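Local coordinates for Endoglucanase(Endo-1,4-beta-glucanase)protein (Pseudomonas stutzeri, PDB 6R2J) that probably hydrolyses the beta-1,4-glucosidic bonds of cellulose-like chains as a family 5 glycoside hydrolase, and binds cellobiose, at residues A1-N6 against G135-D140; E261-M266 against M307-K312. All coordinates share one frame; numbering follows the deposited sequence.

Overall arrangement
The chain starts with an irregular segment, 1-6, which packs on residues 135-140 in interaction 1. That contact closes a loop of 128 residues holding strands 14-18, 54-59 and 93-98 with the helices between them, and it ties the N terminus to the fourth strand of the parallel barrel. Three more strands follow before helix 260-276. Interaction 2 then joins that helix to helix 305-311 across a shorter loop of 40 residues that contains strand 280-285. The two loops run in series along the chain, neither nesting nor crossing. The centres of the two contacts are 24 Å apart and their nearest atoms about 9 Å: interaction 1 belongs to the barrel interior, interaction 2 to its helical coat.

Interaction 1 (A1-N6 against G135-D140); sequences ADWPVN and GLLGYD
Leu137 reaches from strand 136-140, the fourth strand of the TIM barrel, onto the indole face of Trp3 in the N-terminal segment. Leu137 CD2 stands 3.7 Å from the centroid of the six-membered ring of Trp3, only 14° off the ring normal, a CH-pi contact made over the face. Its closest ring atom is Trp3 CZ3, 3.6 Å from Leu137 CD2. Trp3 leaves the backbone pointing away from the strand; with CG anti to the backbone N (chi1 -157°), its six-membered ring nevertheless comes back toward Leu137. Pro4 CD lies on the same face, over the CG-CD1 edge of the five-membered ring, so the leucine fork fits against indole and proline together: while CD2 covers the six-membered ring, Leu137 CD1 lies 3.7 Å from Pro4 CD, the two side chains meeting at about a right angle.

The tryptophan's polar end is satisfied elsewhere, NE1 giving its hydrogen to the backbone O of Ala12. Leu54 and Leu171, from strands 54-59 and 171-175, touch both Trp3 and Leu137, so the indole shares an apolar cluster with residues of three barrel strands, near the ends where those strands begin. Farther along the chain the fourth strand leads toward Glu144, which lines the cellobiose pocket.

Ahead of the indole the chain bends in an inverse gamma turn centred on Asp2, with Trp3 N bonded to Ala1 O at 2.7 Å. The turn leaves Asp2 O 3.7 Å from Leu137 CD1, and that same oxygen accepts a hydrogen bond from Lys93 NZ.

Interaction 2 (E261-M266 against M307-K312); sequences EAAQAM and MELMRK
The flat group that meets the opposite helix is the peptide carbonyl of Ala263, whose O lies 3.4 Å from Leu309 CD1; the other flat group, the Arg311 guanidinium, has Glu308 CA over the centre of one face and forms a salt bridge with Asp303. Everything else at the interface is aliphatic or thioether. Met266 carries most of it from its helix: CG is anti to the backbone N (chi1 180°) and the chain stays extended to its end, which takes the methyl across to the neighbouring helix. There Met266 CE presses on Met310 CG at 3.4 Å, a tight fit. Leu309 comes the other way, sliding past Met266 with its CD2 branch alongside the thioether, though the modelled approach there is too short to be exact. With an alanine here in place of Met266, Met310 CG would probably lose the methyl that packs on it and the CD2 branch of Leu309 its neighbour, opening a gap between the helices.

Over these short segments the axes approach to 10.6 Å and cross at -29°, both helices running in broadly the same direction on the outside of the barrel. Lys312 adds a polar link to helix 260-276 through its salt bridge to Asp267. Met266 also touches Tyr253 and Ile255 in the loop after strand 248-252, while Met307 packs on Tyr46 and Tyr47, so helix 305-311 bridges from helix 260-276 to helix 41-49.

Interaction 1 (A1-N6 against G135-D140)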
ATOM      1  N   ALA A   1      10.155   7.553  -9.404  1.00 33.48           N
ATOM      2  CA  ALA A   1      10.739   8.719 -10.141  1.00 32.73           C
ATOM      3  C   ALA A   1      10.515   9.944  -9.260  1.00 32.14           C
ATOM      4  O   ALA A   1      11.396  10.303  -8.457  1.00 32.33           O
ATOM      5  CB  ALA A   1      10.092   8.904 -11.491  1.00 32.46           C
ATOM      6  N   ASP A   2       9.333  10.564  -9.402  1.00 30.98           N
ATOM      7  CA  ASP A   2       8.954  11.758  -8.642  1.00 29.06           C
ATOM      8  C   ASP A   2       8.606  11.389  -7.207  1.00 25.13           C
ATOM      9  O   ASP A   2       7.604  11.874  -6.664  1.00 23.26           O
ATOM     10  CB  ASP A   2       7.764  12.464  -9.286  1.00 30.94           C
ATOM     11  CG  ASP A   2       8.042  12.835 -10.709  1.00 33.26           C
ATOM     12  OD1 ASP A   2       9.169  12.511 -11.170  1.00 32.82           O
ATOM     13  OD2 ASP A   2       7.142  13.431 -11.359  1.00 34.61           O
ATOM     14  N   TRP A   3       9.439  10.545  -6.591  1.00 22.84           N
ATOM     15  CA  TRP A   3       9.207  10.125  -5.224  1.00 19.07           C
ATOM     16  C   TRP A   3       9.325  11.325  -4.289  1.00 17.84           C
ATOM     17  O   TRP A   3      10.205  12.174  -4.478  1.00 18.45           O
ATOM     18  CB  TRP A   3      10.224   9.061  -4.825  1.00 16.60           C
ATOM     19  CG  TRP A   3       9.722   8.230  -3.719  1.00 15.23           C
ATOM     20  CD1 TRP A   3       9.934   8.420  -2.384  1.00 15.10           C
ATOM     21  CD2 TRP A   3       8.886   7.082  -3.838  1.00 13.73           C
ATOM     22  NE1 TRP A   3       9.253   7.480  -1.664  1.00 13.96           N
ATOM     23  CE2 TRP A   3       8.616   6.629  -2.529  1.00 13.84           C
ATOM     24  CE3 TRP A   3       8.338   6.387  -4.927  1.00 12.97           C
ATOM     25  CZ2 TRP A   3       7.837   5.500  -2.269  1.00 13.03           C
ATOM     26  CZ3 TRP A   3       7.568   5.251  -4.666  1.00 13.14           C
ATOM     27  CH2 TRP A   3       7.329   4.823  -3.339  1.00 13.60           C
ATOM     28  N   PRO A   4       8.459  11.431  -3.285  1.00 15.78           N
ATOM     29  CA  PRO A   4       8.549  12.578  -2.362  1.00 14.95           C
ATOM     30  C   PRO A   4       9.898  12.584  -1.658  1.00 13.36           C
ATOM     31  O   PRO A   4      10.508  11.533  -1.433  1.00 11.97           O
ATOM     32  CB  PRO A   4       7.390  12.358  -1.378  1.00 14.99           C
ATOM     33  CG  PRO A   4       7.010  10.900  -1.540  1.00 14.99           C
ATOM     34  CD  PRO A   4       7.369  10.490  -2.948  1.00 15.11           C
ATOM     35  N   VAL A   5      10.385  13.790  -1.368  1.00 13.28           N
ATOM     36  CA  VAL A   5      11.697  13.992  -0.767  1.00 12.47           C
ATOM     37  C   VAL A   5      11.507  14.597   0.617  1.00 13.76           C
ATOM     38  O   VAL A   5      10.510  15.266   0.891  1.00 15.49           O
ATOM     39  CB  VAL A   5      12.630  14.876  -1.626  1.00 14.18           C
ATOM     40  CG1 VAL A   5      12.913  14.242  -2.966  1.00 13.26           C
ATOM     41  CG2 VAL A   5      12.012  16.240  -1.776  1.00 18.21           C
ATOM     42  N   ASN A   6      12.463  14.329   1.502  1.00 13.87           N
ATOM     43  CA  ASN A   6      12.501  14.947   2.815  1.00 16.29           C
ATOM     44  C   ASN A   6      13.156  16.322   2.721  1.00 17.20           C
ATOM     45  O   ASN A   6      13.977  16.585   1.845  1.00 17.38           O
ATOM     46  CB  ASN A   6      13.301  14.087   3.791  1.00 17.35           C
ATOM     47  CG  ASN A   6      12.618  12.809   4.139  1.00 17.40           C
ATOM     48  OD1 ASN A   6      11.427  12.613   3.896  1.00 17.80           O
ATOM     49  ND2 ASN A   6      13.380  11.918   4.712  1.00 18.72           N
ATOM     50  N   GLY A 135      -0.734  15.408  -5.992  1.00 15.90           N
ATOM     51  CA  GLY A 135      -0.679  14.556  -4.839  1.00 13.56           C
ATOM     52  C   GLY A 135      -0.692  13.092  -5.157  1.00 12.45           C
ATOM     53  O   GLY A 135      -0.745  12.264  -4.248  1.00 12.93           O
ATOM     54  N   LEU A 136      -0.633  12.733  -6.430  1.00 11.98           N
ATOM     55  CA  LEU A 136      -0.622  11.327  -6.804  1.00 12.51           C
ATOM     56  C   LEU A 136       0.814  10.856  -6.996  1.00 11.20           C
ATOM     57  O   LEU A 136       1.547  11.413  -7.816  1.00 12.38           O
ATOM     58  CB  LEU A 136      -1.393  11.087  -8.097  1.00 12.75           C
ATOM     59  CG  LEU A 136      -1.436   9.637  -8.580  1.00 13.47           C
ATOM     60  CD1 LEU A 136      -2.305   8.737  -7.719  1.00 12.19           C
ATOM     61  CD2 LEU A 136      -1.911   9.652 -10.036  1.00 14.46           C
ATOM     62  N   LEU A 137       1.200   9.817  -6.268  1.00 10.10           N
ATOM     63  CA  LEU A 137       2.460   9.139  -6.518  1.00  9.68           C
ATOM     64  C   LEU A 137       2.293   7.953  -7.455  1.00  9.96           C
ATOM     65  O   LEU A 137       3.163   7.708  -8.293  1.00 13.48           O
ATOM     66  CB  LEU A 137       3.043   8.602  -5.221  1.00  9.65           C
ATOM     67  CG  LEU A 137       4.441   8.001  -5.314  1.00  9.86           C
ATOM     68  CD1 LEU A 137       5.486   9.020  -5.719  1.00 10.15           C
ATOM     69  CD2 LEU A 137       4.746   7.385  -3.912  1.00 10.80           C
ATOM     70  N   GLY A 138       1.222   7.177  -7.320  1.00  9.25           N
ATOM     71  CA  GLY A 138       1.041   6.057  -8.219  1.00  7.51           C
ATOM     72  C   GLY A 138      -0.151   5.197  -7.851  1.00  8.49           C
ATOM     73  O   GLY A 138      -0.954   5.531  -6.971  1.00  8.40           O
ATOM     74  N   TYR A 139      -0.253   4.090  -8.593  1.00  7.80           N
ATOM     75  CA  TYR A 139      -1.409   3.196  -8.549  1.00  8.88           C
ATOM     76  C   TYR A 139      -0.970   1.820  -8.059  1.00  8.30           C
ATOM     77  O   TYR A 139      -0.262   1.095  -8.768  1.00  6.94           O
ATOM     78  CB  TYR A 139      -2.098   3.029  -9.914  1.00  9.98           C
ATOM     79  CG  TYR A 139      -2.673   4.286 -10.497  1.00 11.25           C
ATOM     80  CD1 TYR A 139      -3.463   5.128  -9.715  1.00 12.31           C
ATOM     81  CD2 TYR A 139      -2.438   4.629 -11.815  1.00 12.75           C
ATOM     82  CE1 TYR A 139      -3.985   6.257 -10.215  1.00 14.55           C
ATOM     83  CE2 TYR A 139      -2.967   5.796 -12.345  1.00 14.92           C
ATOM     84  CZ  TYR A 139      -3.743   6.608 -11.531  1.00 15.70           C
ATOM     85  OH  TYR A 139      -4.288   7.786 -12.009  1.00 17.53           O
ATOM     86  N   ASP A 140      -1.440   1.442  -6.879  1.00  8.25           N
ATOM     87  CA  ASP A 140      -1.300   0.089  -6.351  1.00  7.94           C
ATOM     88  C   ASP A 140      -2.532  -0.635  -6.886  1.00  6.81           C
ATOM     89  O   ASP A 140      -3.625  -0.570  -6.323  1.00  7.73           O
ATOM     90  CB  ASP A 140      -1.202   0.184  -4.834  1.00  7.53           C
ATOM     91  CG  ASP A 140      -0.844  -1.126  -4.172  1.00  8.48           C
ATOM     92  OD1 ASP A 140      -1.008  -2.207  -4.807  1.00  8.40           O
ATOM     93  OD2 ASP A 140      -0.431  -1.046  -2.983  1.00 10.37           O
TER

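Interaction 2 (E261-M266 against M307-K312)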
ATOM      1  N   GLU A 261       8.051  -7.007  22.148  1.00 17.93           N
ATOM      2  CA  GLU A 261       8.888  -7.678  21.148  1.00 20.88           C
ATOM      3  C   GLU A 261       8.580  -7.186  19.729  1.00 19.89           C
ATOM      4  O   GLU A 261       9.484  -7.088  18.881  1.00 19.47           O
ATOM      5  CB  GLU A 261       8.716  -9.193  21.236  1.00 23.12           C
ATOM      6  CG  GLU A 261       8.935  -9.816  22.587  1.00 26.36           C
ATOM      7  CD  GLU A 261       7.619 -10.085  23.313  1.00 29.77           C
ATOM      8  OE1 GLU A 261       6.546  -9.718  22.767  1.00 29.89           O
ATOM      9  OE2 GLU A 261       7.658 -10.651  24.435  1.00 32.25           O
ATOM     10  N   ALA A 262       7.305  -6.897  19.443  1.00 17.95           N
ATOM     11  CA  ALA A 262       6.931  -6.327  18.149  1.00 15.49           C
ATOM     12  C   ALA A 262       7.592  -4.972  17.919  1.00 13.32           C
ATOM     13  O   ALA A 262       8.017  -4.670  16.795  1.00 12.97           O
ATOM     14  CB  ALA A 262       5.410  -6.217  18.059  1.00 15.56           C
ATOM     15  N   ALA A 263       7.706  -4.153  18.972  1.00 12.64           N
ATOM     16  CA  ALA A 263       8.388  -2.865  18.859  1.00 13.09           C
ATOM     17  C   ALA A 263       9.819  -3.047  18.391  1.00 14.30           C
ATOM     18  O   ALA A 263      10.286  -2.338  17.489  1.00 14.63           O
ATOM     19  CB  ALA A 263       8.381  -2.160  20.209  1.00 14.68           C
ATOM     20  N   GLN A 264      10.538  -3.983  19.020  1.00 15.35           N
ATOM     21  CA  GLN A 264      11.912  -4.233  18.632  1.00 16.98           C
ATOM     22  C   GLN A 264      11.989  -4.662  17.177  1.00 14.98           C
ATOM     23  O   GLN A 264      12.858  -4.194  16.435  1.00 15.65           O
ATOM     24  CB  GLN A 264      12.516  -5.315  19.499  1.00 21.10           C
ATOM     25  CG  GLN A 264      14.013  -5.182  19.534  1.00 25.79           C
ATOM     26  CD  GLN A 264      14.440  -3.944  20.297  1.00 30.38           C
ATOM     27  OE1 GLN A 264      13.842  -3.605  21.327  1.00 32.90           O
ATOM     28  NE2 GLN A 264      15.437  -3.231  19.768  1.00 31.85           N
ATOM     29  N   ALA A 265      11.079  -5.556  16.762  1.00 13.32           N
ATOM     30  CA  ALA A 265      11.032  -6.061  15.397  1.00 11.83           C
ATOM     31  C   ALA A 265      10.789  -4.952  14.399  1.00 10.74           C
ATOM     32  O   ALA A 265      11.353  -4.987  13.301  1.00 11.69           O
ATOM     33  CB  ALA A 265       9.967  -7.152  15.298  1.00 13.61           C
ATOM     34  N   MET A 266       9.977  -3.952  14.769  1.00  9.84           N
ATOM     35  CA  MET A 266       9.719  -2.837  13.874  1.00  9.22           C
ATOM     36  C   MET A 266      10.949  -1.967  13.725  1.00  8.78           C
ATOM     37  O   MET A 266      11.309  -1.595  12.608  1.00  8.88           O
ATOM     38  CB  MET A 266       8.576  -2.001  14.403  1.00  9.60           C
ATOM     39  CG  MET A 266       8.220  -0.810  13.570  1.00 10.41           C
ATOM     40  SD  MET A 266       6.649  -0.048  14.071  1.00 11.69           S
ATOM     41  CE  MET A 266       6.729   1.586  13.291  1.00 11.62           C
ATOM     42  N   MET A 307       4.201   5.763  16.268  1.00 10.38           N
ATOM     43  CA  MET A 307       4.722   6.995  15.682  1.00 13.37           C
ATOM     44  C   MET A 307       6.070   7.351  16.303  1.00 14.91           C
ATOM     45  O   MET A 307       7.033   7.657  15.594  1.00 16.18           O
ATOM     46  CB  MET A 307       3.689   8.117  15.854  1.00 14.30           C
ATOM     47  CG  MET A 307       4.016   9.452  15.197  1.00 14.20           C
ATOM     48  SD  MET A 307       4.474   9.385  13.482  1.00 16.29           S
ATOM     49  CE  MET A 307       2.864   9.232  12.702  1.00 18.50           C
ATOM     50  N   GLU A 308       6.174   7.283  17.626  1.00 14.04           N
ATOM     51  CA  GLU A 308       7.441   7.564  18.281  0.54 14.43           C
ATOM     52  C   GLU A 308       8.538   6.609  17.823  1.00 15.25           C
ATOM     53  O   GLU A 308       9.696   7.017  17.686  1.00 17.01           O
ATOM     54  CB  GLU A 308       7.230   7.528  19.795  0.54 14.60           C
ATOM     55  CG  GLU A 308       6.206   8.566  20.285  0.54 14.54           C
ATOM     56  CD  GLU A 308       6.130   8.641  21.796  0.54 15.51           C
ATOM     57  OE1 GLU A 308       6.382   7.603  22.448  0.54 16.26           O
ATOM     58  OE2 GLU A 308       5.811   9.735  22.325  0.54 15.30           O
ATOM     59  N   LEU A 309       8.198   5.349  17.548  1.00 15.52           N
ATOM     60  CA  LEU A 309       9.222   4.423  17.070  1.00 16.76           C
ATOM     61  C   LEU A 309       9.630   4.730  15.635  1.00 16.19           C
ATOM     62  O   LEU A 309      10.786   4.504  15.261  1.00 16.00           O
ATOM     63  CB  LEU A 309       8.740   2.979  17.217  1.00 18.80           C
ATOM     64  CG  LEU A 309       9.813   1.966  16.846  1.00 19.80           C
ATOM     65  CD1 LEU A 309      10.238   1.019  17.939  1.00 19.96           C
ATOM     66  CD2 LEU A 309       9.287   1.170  15.648  1.00 21.60           C
ATOM     67  N   MET A 310       8.693   5.228  14.822  1.00 16.55           N
ATOM     68  CA  MET A 310       8.993   5.522  13.427  1.00 16.74           C
ATOM     69  C   MET A 310       9.997   6.659  13.313  1.00 14.29           C
ATOM     70  O   MET A 310      10.829   6.665  12.404  1.00 13.06           O
ATOM     71  CB  MET A 310       7.707   5.911  12.692  1.00 17.72           C
ATOM     72  CG  MET A 310       6.810   4.769  12.224  1.00 19.98           C
ATOM     73  SD  MET A 310       5.538   5.444  11.046  1.00 22.35           S
ATOM     74  CE  MET A 310       6.604   6.244   9.872  1.00 20.38           C
ATOM     75  N   ARG A 311       9.927   7.637  14.210  1.00 15.19           N
ATOM     76  CA  ARG A 311      10.638   8.893  13.981  1.00 17.49           C
ATOM     77  C   ARG A 311      12.147   8.710  13.829  1.00 17.80           C
ATOM     78  O   ARG A 311      12.774   9.442  13.045  1.00 17.21           O
ATOM     79  CB  ARG A 311      10.288   9.906  15.070  1.00 20.88           C
ATOM     80  CG  ARG A 311       8.891  10.466  14.909  1.00 23.14           C
ATOM     81  CD  ARG A 311       8.742  11.785  15.614  1.00 25.37           C
ATOM     82  NE  ARG A 311       8.858  11.641  17.066  1.00 26.58           N
ATOM     83  CZ  ARG A 311       7.849  11.764  17.919  1.00 25.68           C
ATOM     84  NH1 ARG A 311       6.632  12.014  17.443  1.00 24.62           N
ATOM     85  NH2 ARG A 311       8.066  11.674  19.240  1.00 26.38           N
ATOM     86  N   LYS A 312      12.759   7.768  14.566  1.00 18.41           N
ATOM     87  CA  LYS A 312      14.205   7.618  14.443  1.00 18.70           C
ATOM     88  C   LYS A 312      14.618   7.201  13.043  1.00 18.44           C
ATOM     89  O   LYS A 312      15.792   7.384  12.681  1.00 20.32           O
ATOM     90  CB  LYS A 312      14.768   6.652  15.491  1.00 19.76           C
ATOM     91  CG  LYS A 312      14.740   5.187  15.125  1.00 19.15           C
ATOM     92  CD  LYS A 312      15.375   4.287  16.219  1.00 18.80           C
ATOM     93  CE  LYS A 312      14.681   4.430  17.607  1.00 18.00           C
ATOM     94  NZ  LYS A 312      13.175   4.183  17.672  1.00 18.13           N
TER